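Local coordinates for Glyoxalase/bleomycin resistance protein/dioxygenase (Nocardioides sp., PDB 4MYM) that probably belongs to the vicinal oxygen chelate superfamily, as a dimeric glyoxalase, bleomycin-resistance or dioxygenase-type protein whose substrate and reaction remain unassigned, at residues A[34-39]-A[145-150]; A[45-50]-A[139-144]; A[101-106]-A[149-154]. All blocks are in the same frame, centred on the assembly; numbering follows the deposited sequence.

The fold repeats a beta-alpha-beta-beta-beta unit, and the three contacts illustrate how its two sheets are built and joined. From the N terminus, strand 33-38 opens contact 1, whose loop closes only when the chain arrives at 145-150; this ties the edge of one sheet to strand 147-154 of the other. Helix 41-51 follows and opens contact 2, closed at 139-144 and nested inside the first loop, which ties the helix to strand 136-142 of that second sheet. Contact 3 begins later, at 101-106, and closes at 149-154; it crosses contact 2, shares W149 and E150 with contact 1, and stays within the second sheet, where it pairs strands 99-104 and 147-154.

Contact 1 of 3, residues A[34-39]-A[145-150]; sequences LCLVTH and CGEFWE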
loop_
_atom_site.group_PDB
_atom_site.type_symbol
_atom_site.label_atom_id
_atom_site.label_comp_id
_atom_site.label_asym_id
_atom_site.label_seq_id
_atom_site.Cartn_x
_atom_site.Cartn_y
_atom_site.Cartn_z
ATOM N N LEU A 34 -2.260 -4.902 -0.189
ATOM C CA LEU A 34 -1.489 -4.003 0.675
ATOM C C LEU A 34 -1.661 -4.508 2.086
ATOM O O LEU A 34 -2.782 -4.540 2.599
ATOM C CB LEU A 34 -1.989 -2.564 0.552
ATOM C CG LEU A 34 -1.462 -1.606 1.627
ATOM C CD1 LEU A 34 0.043 -1.451 1.506
ATOM C CD2 LEU A 34 -2.163 -0.260 1.518
ATOM N N CYS A 35 -0.557 -4.927 2.711
ATOM C CA CYS A 35 -0.611 -5.562 4.009
ATOM C C CYS A 35 0.122 -4.723 5.064
ATOM O O CYS A 35 1.358 -4.577 5.053
ATOM C CB CYS A 35 -0.033 -6.966 3.940
ATOM S SG CYS A 35 -0.239 -7.880 5.468
ATOM N N LEU A 36 -0.670 -4.151 5.956
ATOM C CA LEU A 36 -0.146 -3.328 7.023
ATOM C C LEU A 36 0.395 -4.214 8.138
ATOM O O LEU A 36 -0.161 -5.282 8.438
ATOM C CB LEU A 36 -1.238 -2.404 7.562
ATOM C CG LEU A 36 -1.971 -1.525 6.538
ATOM C CD1 LEU A 36 -2.967 -0.613 7.231
ATOM C CD2 LEU A 36 -1.015 -0.699 5.712
ATOM N N VAL A 37 1.469 -3.748 8.758
ATOM C CA VAL A 37 2.082 -4.441 9.878
ATOM C C VAL A 37 1.403 -3.935 11.146
ATOM O O VAL A 37 1.418 -2.734 11.436
ATOM C CB VAL A 37 3.598 -4.202 9.898
ATOM C CG1 VAL A 37 4.234 -4.776 11.158
ATOM C CG2 VAL A 37 4.225 -4.810 8.650
ATOM N N THR A 38 0.776 -4.849 11.877
ATOM C CA THR A 38 0.070 -4.491 13.099
ATOM C C THR A 38 0.777 -5.064 14.340
ATOM O O THR A 38 1.622 -5.977 14.232
ATOM C CB THR A 38 -1.417 -4.935 13.048
ATOM O OG1 THR A 38 -2.139 -4.359 14.149
ATOM C CG2 THR A 38 -1.553 -6.445 13.089
ATOM N N HIS A 39 0.455 -4.481 15.497
ATOM C CA HIS A 39 0.887 -4.984 16.805
ATOM C C HIS A 39 -0.303 -5.326 17.700
ATOM O O HIS A 39 -0.134 -5.718 18.855
ATOM C CB HIS A 39 1.787 -3.955 17.487
ATOM C CG HIS A 39 2.946 -3.549 16.645
ATOM N ND1 HIS A 39 4.051 -4.352 16.464
ATOM C CD2 HIS A 39 3.155 -2.448 15.889
ATOM C CE1 HIS A 39 4.901 -3.750 15.654
ATOM N NE2 HIS A 39 4.375 -2.600 15.278
ATOM N N CYS A 145 -1.786 1.170 12.232
ATOM C CA CYS A 145 -0.626 0.372 11.828
ATOM C C CYS A 145 0.536 1.223 11.322
ATOM O O CYS A 145 1.293 0.803 10.427
ATOM C CB CYS A 145 -1.053 -0.644 10.762
ATOM S SG CYS A 145 -2.212 -1.879 11.376
ATOM N N GLY A 146 0.692 2.416 11.901
ATOM C CA GLY A 146 1.752 3.327 11.502
ATOM C C GLY A 146 1.486 4.084 10.221
ATOM O O GLY A 146 2.224 4.990 9.873
ATOM N N GLU A 147 0.451 3.702 9.485
ATOM C CA GLU A 147 0.157 4.374 8.239
ATOM C C GLU A 147 -0.651 5.639 8.515
ATOM O O GLU A 147 -1.275 5.781 9.582
ATOM C CB GLU A 147 -0.629 3.459 7.290
ATOM C CG GLU A 147 -2.144 3.462 7.456
ATOM C CD GLU A 147 -2.654 2.684 8.660
ATOM O OE1 GLU A 147 -1.867 2.316 9.564
ATOM O OE2 GLU A 147 -3.876 2.430 8.694
ATOM N N PHE A 148 -0.646 6.528 7.535
ATOM C CA PHE A 148 -1.702 7.528 7.432
ATOM C C PHE A 148 -2.420 7.415 6.106
ATOM O O PHE A 148 -1.882 6.874 5.132
ATOM C CB PHE A 148 -1.203 8.960 7.679
ATOM C CG PHE A 148 -0.245 9.509 6.656
ATOM C CD1 PHE A 148 1.056 9.017 6.531
ATOM C CD2 PHE A 148 -0.605 10.602 5.879
ATOM C CE1 PHE A 148 1.944 9.576 5.621
ATOM C CE2 PHE A 148 0.271 11.151 4.964
ATOM C CZ PHE A 148 1.552 10.654 4.843
ATOM N N TRP A 149 -3.636 7.939 6.105
ATOM C CA TRP A 149 -4.530 7.960 4.950
ATOM C C TRP A 149 -4.703 9.374 4.432
ATOM O O TRP A 149 -4.743 10.342 5.211
ATOM C CB TRP A 149 -5.895 7.413 5.350
ATOM C CG TRP A 149 -5.903 5.935 5.673
ATOM C CD1 TRP A 149 -5.348 5.322 6.762
ATOM C CD2 TRP A 149 -6.520 4.897 4.905
ATOM N NE1 TRP A 149 -5.571 3.964 6.713
ATOM C CE2 TRP A 149 -6.285 3.675 5.581
ATOM C CE3 TRP A 149 -7.245 4.879 3.706
ATOM C CZ2 TRP A 149 -6.755 2.442 5.093
ATOM C CZ3 TRP A 149 -7.699 3.670 3.223
ATOM C CH2 TRP A 149 -7.453 2.464 3.915
ATOM N N GLU A 150 -4.778 9.486 3.112
ATOM C CA GLU A 150 -5.058 10.720 2.431
ATOM C C GLU A 150 -6.294 10.488 1.562
ATOM O O GLU A 150 -6.367 9.497 0.842
ATOM C CB GLU A 150 -3.895 11.122 1.550
ATOM C CG GLU A 150 -4.146 12.389 0.726
ATOM C CD GLU A 150 -3.168 12.577 -0.399
ATOM O OE1 GLU A 150 -3.047 11.665 -1.250
ATOM O OE2 GLU A 150 -2.535 13.643 -0.472
HETATM O O HOH W 1 1.913 -0.911 8.071
#
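C145 meets strand 34-38 with both atoms of its short side chain, in a buried joint between the two four-stranded sheets: strand 33-38 of one meets the start of strand 147-154 of the other through apolar packing and one water. C145 CB lies against the backbone, 3.3 Å from V37 O, and also touches L36 CB, whereas SG, turned anti to the carbonyl carbon (chi1 -65°), rests 3.6 Å from T38 CB. No direct hydrogen bond crosses here; instead a water accepts from V37 N and lies within hydrogen-bonding distance of C145 O, each at 3.0 Å. Further along, the E147 chain bends at chi2 (-76°) and folds the carboxylate back, so that OE1 takes the N-H of C145 through its syn lone pair at 2.9 Å. The other oxygen, OE2, receives W149 NE1 at 3.0 Å on its anti lone pair, nearly in the indole plane, and is also bonded to the hydroxyl of Y48. Held by these partners, the E147 side chain crosses that of L36 at about a right angle, with L36 CD1 3.5 Å from E147 OE2. Helix 41-51 supplies S44 and Y48 as neighbours of C145, strand 72-77 pairs with 34-38 in the first sheet, and L36 and C35 join an antiparallel ladder with a strand of the second subunit.

Contact 2 of 3, residues A[45-50]-A[139-144]; sequences VEFYTT and IYFPGP
Helix 45-50 approaches the end of strand 139-142 and the turn after it, with F47 CA 7.5 Å from P144 CA. The pairing belongs to the vicinal oxygen chelate fold, in which beta-alpha-beta-beta-beta units are joined: here helix 41-51 packs against the end of strand 136-142 and the turn that follows it, a joint made by apolar and CH-pi packing without a hydrogen bond between the two segments. F47 has CG anti to the backbone N (chi1 179°), which sends its ring out from the helix toward the turn. P144 lies over one face of that ring: its CD sits 3.6 Å from the F47 centroid and 16° off the ring normal, a CH-pi contact. At the far end of the same ring, F47 CZ reaches F141 CE1 at 4.3 Å, and there the two phenyl groups meet edge to edge, while P142 O and G143 CA approach the same CZ. Y48 comes at P144 from the opposite direction, its OH 3.2 Å from P144 CD, so that this one carbon touches both the F47 face and the Y48 hydroxyl; that hydroxyl finds its polar partner in E147. F47 CD1 also stands over a face of the Y48 ring. F141 is stacked on W149 and touches L118, carrying the apolar cluster on to helix 108-120. Within helix 45-50, V45 O accepts from both T49 N (3.1 Å) and T49 OG1 (2.7 Å), which reach it from opposite faces of the carbonyl plane.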
loop_
_atom_site.group_PDB
_atom_site.type_symbol
_atom_site.label_atom_id
_atom_site.label_comp_id
_atom_site.label_asym_id
_atom_site.label_seq_id
_atom_site.Cartn_x
_atom_site.Cartn_y
_atom_site.Cartn_z
ATOM N N VAL A 45 -8.434 -4.558 13.229
ATOM C CA VAL A 45 -9.638 -5.042 12.550
ATOM C C VAL A 45 -10.846 -4.148 12.910
ATOM O O VAL A 45 -11.610 -3.763 12.039
ATOM C CB VAL A 45 -9.932 -6.532 12.881
ATOM C CG1 VAL A 45 -11.344 -6.939 12.471
ATOM C CG2 VAL A 45 -8.899 -7.439 12.223
ATOM N N GLU A 46 -10.984 -3.806 14.183
ATOM C CA GLU A 46 -12.071 -2.931 14.640
ATOM C C GLU A 46 -12.065 -1.566 13.923
ATOM O O GLU A 46 -13.114 -1.077 13.485
ATOM C CB GLU A 46 -11.969 -2.750 16.161
ATOM C CG GLU A 46 -13.007 -1.827 16.791
ATOM C CD GLU A 46 -14.433 -2.362 16.713
ATOM O OE1 GLU A 46 -14.638 -3.558 16.365
ATOM O OE2 GLU A 46 -15.363 -1.572 17.008
ATOM N N PHE A 47 -10.883 -0.975 13.775
ATOM C CA PHE A 47 -10.738 0.321 13.098
ATOM C C PHE A 47 -11.188 0.274 11.631
ATOM O O PHE A 47 -12.039 1.059 11.208
ATOM C CB PHE A 47 -9.278 0.804 13.206
ATOM C CG PHE A 47 -9.009 2.125 12.527
ATOM C CD1 PHE A 47 -8.696 2.181 11.182
ATOM C CD2 PHE A 47 -9.051 3.321 13.249
ATOM C CE1 PHE A 47 -8.450 3.390 10.550
ATOM C CE2 PHE A 47 -8.802 4.535 12.626
ATOM C CZ PHE A 47 -8.495 4.571 11.271
ATOM N N TYR A 48 -10.647 -0.662 10.846
ATOM C CA TYR A 48 -10.922 -0.649 9.405
ATOM C C TYR A 48 -12.345 -1.038 9.068
ATOM O O TYR A 48 -12.906 -0.516 8.098
ATOM C CB TYR A 48 -9.914 -1.504 8.620
ATOM C CG TYR A 48 -8.510 -1.013 8.861
ATOM C CD1 TYR A 48 -8.025 0.138 8.227
ATOM C CD2 TYR A 48 -7.691 -1.656 9.784
ATOM C CE1 TYR A 48 -6.742 0.608 8.489
ATOM C CE2 TYR A 48 -6.417 -1.200 10.050
ATOM C CZ TYR A 48 -5.951 -0.076 9.411
ATOM O OH TYR A 48 -4.685 0.337 9.706
ATOM N N THR A 49 -12.919 -1.942 9.865
ATOM C CA THR A 49 -14.306 -2.364 9.689
ATOM C C THR A 49 -15.294 -1.275 10.118
ATOM O O THR A 49 -16.101 -0.817 9.314
ATOM C CB THR A 49 -14.620 -3.660 10.460
ATOM O OG1 THR A 49 -14.269 -3.508 11.842
ATOM C CG2 THR A 49 -13.835 -4.825 9.874
ATOM N N THR A 50 -15.224 -0.846 11.374
ATOM C CA THR A 50 -16.250 0.076 11.899
ATOM C C THR A 50 -16.067 1.524 11.438
ATOM O O THR A 50 -17.055 2.219 11.200
ATOM C CB THR A 50 -16.327 0.043 13.432
ATOM O OG1 THR A 50 -15.165 0.669 13.972
ATOM C CG2 THR A 50 -16.434 -1.396 13.937
ATOM N N ILE A 139 -7.391 15.684 2.862
ATOM C CA ILE A 139 -7.476 15.450 4.291
ATOM C C ILE A 139 -6.584 14.255 4.640
ATOM O O ILE A 139 -6.407 13.332 3.830
ATOM C CB ILE A 139 -8.922 15.219 4.770
ATOM C CG1 ILE A 139 -9.608 14.107 3.962
ATOM C CG2 ILE A 139 -9.698 16.539 4.664
ATOM C CD1 ILE A 139 -11.060 13.881 4.326
ATOM N N TYR A 140 -6.003 14.303 5.833
ATOM C CA TYR A 140 -5.060 13.271 6.298
ATOM C C TYR A 140 -5.456 12.772 7.695
ATOM O O TYR A 140 -5.871 13.570 8.538
ATOM C CB TYR A 140 -3.650 13.852 6.318
ATOM C CG TYR A 140 -3.168 14.321 4.973
ATOM C CD1 TYR A 140 -2.613 13.431 4.068
ATOM C CD2 TYR A 140 -3.267 15.657 4.599
ATOM C CE1 TYR A 140 -2.169 13.854 2.831
ATOM C CE2 TYR A 140 -2.825 16.092 3.370
ATOM C CZ TYR A 140 -2.292 15.186 2.485
ATOM O OH TYR A 140 -1.876 15.612 1.264
ATOM N N PHE A 141 -5.366 11.457 7.928
ATOM C CA PHE A 141 -5.611 10.857 9.225
ATOM C C PHE A 141 -4.725 9.632 9.463
ATOM O O PHE A 141 -4.446 8.885 8.517
ATOM C CB PHE A 141 -7.098 10.507 9.458
ATOM C CG PHE A 141 -7.686 9.508 8.485
ATOM C CD1 PHE A 141 -7.780 8.160 8.819
ATOM C CD2 PHE A 141 -8.213 9.926 7.274
ATOM C CE1 PHE A 141 -8.359 7.249 7.953
ATOM C CE2 PHE A 141 -8.799 9.018 6.401
ATOM C CZ PHE A 141 -8.872 7.682 6.741
ATOM N N PRO A 142 -4.262 9.442 10.715
ATOM C CA PRO A 142 -3.512 8.245 11.076
ATOM C C PRO A 142 -4.400 7.009 11.206
ATOM O O PRO A 142 -5.562 7.104 11.612
ATOM C CB PRO A 142 -2.936 8.598 12.451
ATOM C CG PRO A 142 -3.969 9.485 13.057
ATOM C CD PRO A 142 -4.566 10.264 11.912
ATOM N N GLY A 143 -3.858 5.856 10.834
ATOM C CA GLY A 143 -4.476 4.576 11.169
ATOM C C GLY A 143 -3.640 3.898 12.251
ATOM O O GLY A 143 -2.603 4.423 12.651
ATOM N N PRO A 144 -4.091 2.734 12.730
ATOM C CA PRO A 144 -3.450 2.040 13.850
ATOM C C PRO A 144 -2.187 1.213 13.500
ATOM O O PRO A 144 -1.589 0.615 14.400
ATOM C CB PRO A 144 -4.562 1.125 14.376
ATOM C CG PRO A 144 -5.472 0.890 13.207
ATOM C CD PRO A 144 -5.372 2.111 12.332
#

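Contact 3 of 3, residues A[101-106]-A[149-154]; sequences VAVELS and WEYFAW
F152 O takes the N-H of L105 at 2.7 Å, and the same oxygen has a CA-H contact from E104. This grip is one rung of a textbook parallel ladder: strands 101-104 and 149-154 run 19° apart, and bonds from E150 N to V101 O and from F152 N to V103 O belong to the same run. Between them V103 N donates to E150 O at 2.8 Å. On the face carrying V101, V103, W149 and Y151, packing is aliphatic on aromatic. V101 CG1 stands 3.7 Å from the centroid of the six-membered ring of W149, over its face, while V103 CG2 touches the edge of the same indole; V103 CB in turn lies over a face of Y151. L105 CD1 touches Y151 CD2 at 4.0 Å.

The other face carries A102, E104, E150 and F152. The F152 CG sits between the backbone N and carbonyl carbon (chi1 72°), which swings the ring beneath E104, with E104 CB 3.5 Å from F152 CZ. The extended E104 chain then touches the W154 indole directly, OE2 lying 3.4 Å from W154 CD1, but water makes the polar link: one water donates to E104 OE1 at 2.7 Å and accepts from W154 NE1 at 2.9 Å, while another joins E104 OE2 to L105 O and W154 N. E150 OE1 lies by A102 CB and bonds a buffer molecule probably from the crystallisation liquor.

Strand 147-154 is an inner strand of its sheet, with 99-104 parallel on one flank and 136-142 antiparallel on the other. Helix 108-120 packs on L105, Y151 and A153, and A102 pairs antiparallel with a strand of the second subunit, so the sheet runs on across the dimer.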
loop_
_atom_site.group_PDB
_atom_site.type_symbol
_atom_site.label_atom_id
_atom_site.label_comp_id
_atom_site.label_asym_id
_atom_site.label_seq_id
_atom_site.Cartn_x
_atom_site.Cartn_y
_atom_site.Cartn_z
ATOM N N VAL A 101 -1.576 5.690 2.535
ATOM C CA VAL A 101 -2.602 5.044 1.724
ATOM C C VAL A 101 -3.504 6.156 1.187
ATOM O O VAL A 101 -4.097 6.882 1.987
ATOM C CB VAL A 101 -3.376 4.025 2.584
ATOM C CG1 VAL A 101 -4.440 3.321 1.770
ATOM C CG2 VAL A 101 -2.400 3.004 3.167
ATOM N N ALA A 102 -3.613 6.300 -0.144
ATOM C CA ALA A 102 -4.368 7.411 -0.732
ATOM C C ALA A 102 -5.611 6.955 -1.502
ATOM O O ALA A 102 -5.604 5.936 -2.212
ATOM C CB ALA A 102 -3.479 8.261 -1.617
ATOM N N VAL A 103 -6.667 7.746 -1.336
ATOM C CA VAL A 103 -7.977 7.488 -1.876
ATOM C C VAL A 103 -8.384 8.716 -2.683
ATOM O O VAL A 103 -8.614 9.772 -2.117
ATOM C CB VAL A 103 -8.976 7.258 -0.725
ATOM C CG1 VAL A 103 -10.390 7.087 -1.246
ATOM C CG2 VAL A 103 -8.550 6.079 0.138
ATOM N N GLU A 104 -8.455 8.594 -4.007
ATOM C CA GLU A 104 -8.795 9.736 -4.814
ATOM C C GLU A 104 -10.317 9.838 -4.852
ATOM O O GLU A 104 -10.979 8.866 -5.167
ATOM C CB GLU A 104 -8.276 9.612 -6.240
ATOM C CG GLU A 104 -8.642 10.844 -7.064
ATOM C CD GLU A 104 -8.049 10.870 -8.456
ATOM O OE1 GLU A 104 -7.204 10.003 -8.795
ATOM O OE2 GLU A 104 -8.448 11.778 -9.219
ATOM N N LEU A 105 -10.852 11.014 -4.534
ATOM C CA LEU A 105 -12.285 11.283 -4.706
ATOM C C LEU A 105 -12.525 12.119 -5.971
ATOM O O LEU A 105 -11.588 12.646 -6.563
ATOM C CB LEU A 105 -12.839 11.982 -3.471
ATOM C CG LEU A 105 -12.709 11.241 -2.132
ATOM C CD1 LEU A 105 -13.565 11.916 -1.082
ATOM C CD2 LEU A 105 -13.090 9.764 -2.229
ATOM N N SER A 106 -13.790 12.243 -6.367
ATOM C CA SER A 106 -14.143 12.823 -7.658
ATOM C C SER A 106 -14.342 14.335 -7.675
ATOM O O SER A 106 -14.495 14.899 -8.744
ATOM C CB SER A 106 -15.409 12.156 -8.194
ATOM O OG SER A 106 -15.213 10.764 -8.276
ATOM N N TRP A 149 -3.636 7.939 6.105
ATOM C CA TRP A 149 -4.530 7.960 4.950
ATOM C C TRP A 149 -4.703 9.374 4.432
ATOM O O TRP A 149 -4.743 10.342 5.211
ATOM C CB TRP A 149 -5.895 7.413 5.350
ATOM C CG TRP A 149 -5.903 5.935 5.673
ATOM C CD1 TRP A 149 -5.348 5.322 6.762
ATOM C CD2 TRP A 149 -6.520 4.897 4.905
ATOM N NE1 TRP A 149 -5.571 3.964 6.713
ATOM C CE2 TRP A 149 -6.285 3.675 5.581
ATOM C CE3 TRP A 149 -7.245 4.879 3.706
ATOM C CZ2 TRP A 149 -6.755 2.442 5.093
ATOM C CZ3 TRP A 149 -7.699 3.670 3.223
ATOM C CH2 TRP A 149 -7.453 2.464 3.915
ATOM N N GLU A 150 -4.778 9.486 3.112
ATOM C CA GLU A 150 -5.058 10.720 2.431
ATOM C C GLU A 150 -6.294 10.488 1.562
ATOM O O GLU A 150 -6.367 9.497 0.842
ATOM C CB GLU A 150 -3.895 11.122 1.550
ATOM C CG GLU A 150 -4.146 12.389 0.726
ATOM C CD GLU A 150 -3.168 12.577 -0.399
ATOM O OE1 GLU A 150 -3.047 11.665 -1.250
ATOM O OE2 GLU A 150 -2.535 13.643 -0.472
ATOM N N TYR A 151 -7.283 11.366 1.685
ATOM C CA TYR A 151 -8.352 11.466 0.698
ATOM C C TYR A 151 -8.045 12.760 -0.025
ATOM O O TYR A 151 -7.760 13.781 0.612
ATOM C CB TYR A 151 -9.739 11.535 1.346
ATOM C CG TYR A 151 -10.315 10.262 1.918
ATOM C CD1 TYR A 151 -9.510 9.272 2.483
ATOM C CD2 TYR A 151 -11.694 10.067 1.953
ATOM C CE1 TYR A 151 -10.054 8.121 3.018
ATOM C CE2 TYR A 151 -12.240 8.923 2.501
ATOM C CZ TYR A 151 -11.413 7.948 3.026
ATOM O OH TYR A 151 -11.965 6.818 3.586
ATOM N N PHE A 152 -8.038 12.729 -1.354
ATOM C CA PHE A 152 -7.682 13.895 -2.137
ATOM C C PHE A 152 -8.579 13.986 -3.365
ATOM O O PHE A 152 -9.105 12.971 -3.832
ATOM C CB PHE A 152 -6.205 13.910 -2.548
ATOM C CG PHE A 152 -5.836 12.909 -3.622
ATOM C CD1 PHE A 152 -5.612 11.570 -3.305
ATOM C CD2 PHE A 152 -5.679 13.309 -4.937
ATOM C CE1 PHE A 152 -5.277 10.647 -4.290
ATOM C CE2 PHE A 152 -5.349 12.384 -5.921
ATOM C CZ PHE A 152 -5.135 11.063 -5.595
ATOM N N ALA A 153 -8.760 15.213 -3.840
ATOM C CA ALA A 153 -9.430 15.473 -5.111
ATOM C C ALA A 153 -8.780 16.674 -5.795
ATOM O O ALA A 153 -8.398 17.657 -5.144
ATOM C CB ALA A 153 -10.913 15.682 -4.893
ATOM N N TRP A 154 -8.624 16.570 -7.112
ATOM C CA TRP A 154 -7.916 17.575 -7.881
ATOM C C TRP A 154 -8.762 18.840 -8.003
ATOM O O TRP A 154 -9.963 18.762 -8.210
ATOM C CB TRP A 154 -7.582 17.065 -9.288
ATOM C CG TRP A 154 -6.620 15.929 -9.297
ATOM C CD1 TRP A 154 -6.831 14.694 -9.809
ATOM C CD2 TRP A 154 -5.297 15.925 -8.756
ATOM N NE1 TRP A 154 -5.725 13.913 -9.619
ATOM C CE2 TRP A 154 -4.769 14.643 -8.969
ATOM C CE3 TRP A 154 -4.516 16.875 -8.095
ATOM C CZ2 TRP A 154 -3.485 14.282 -8.556
ATOM C CZ3 TRP A 154 -3.244 16.520 -7.681
ATOM C CH2 TRP A 154 -2.740 15.232 -7.918
HETATM O O HOH W 2 -9.823 13.971 -8.180
HETATM O O HOH W 3 -5.086 11.077 -10.091
#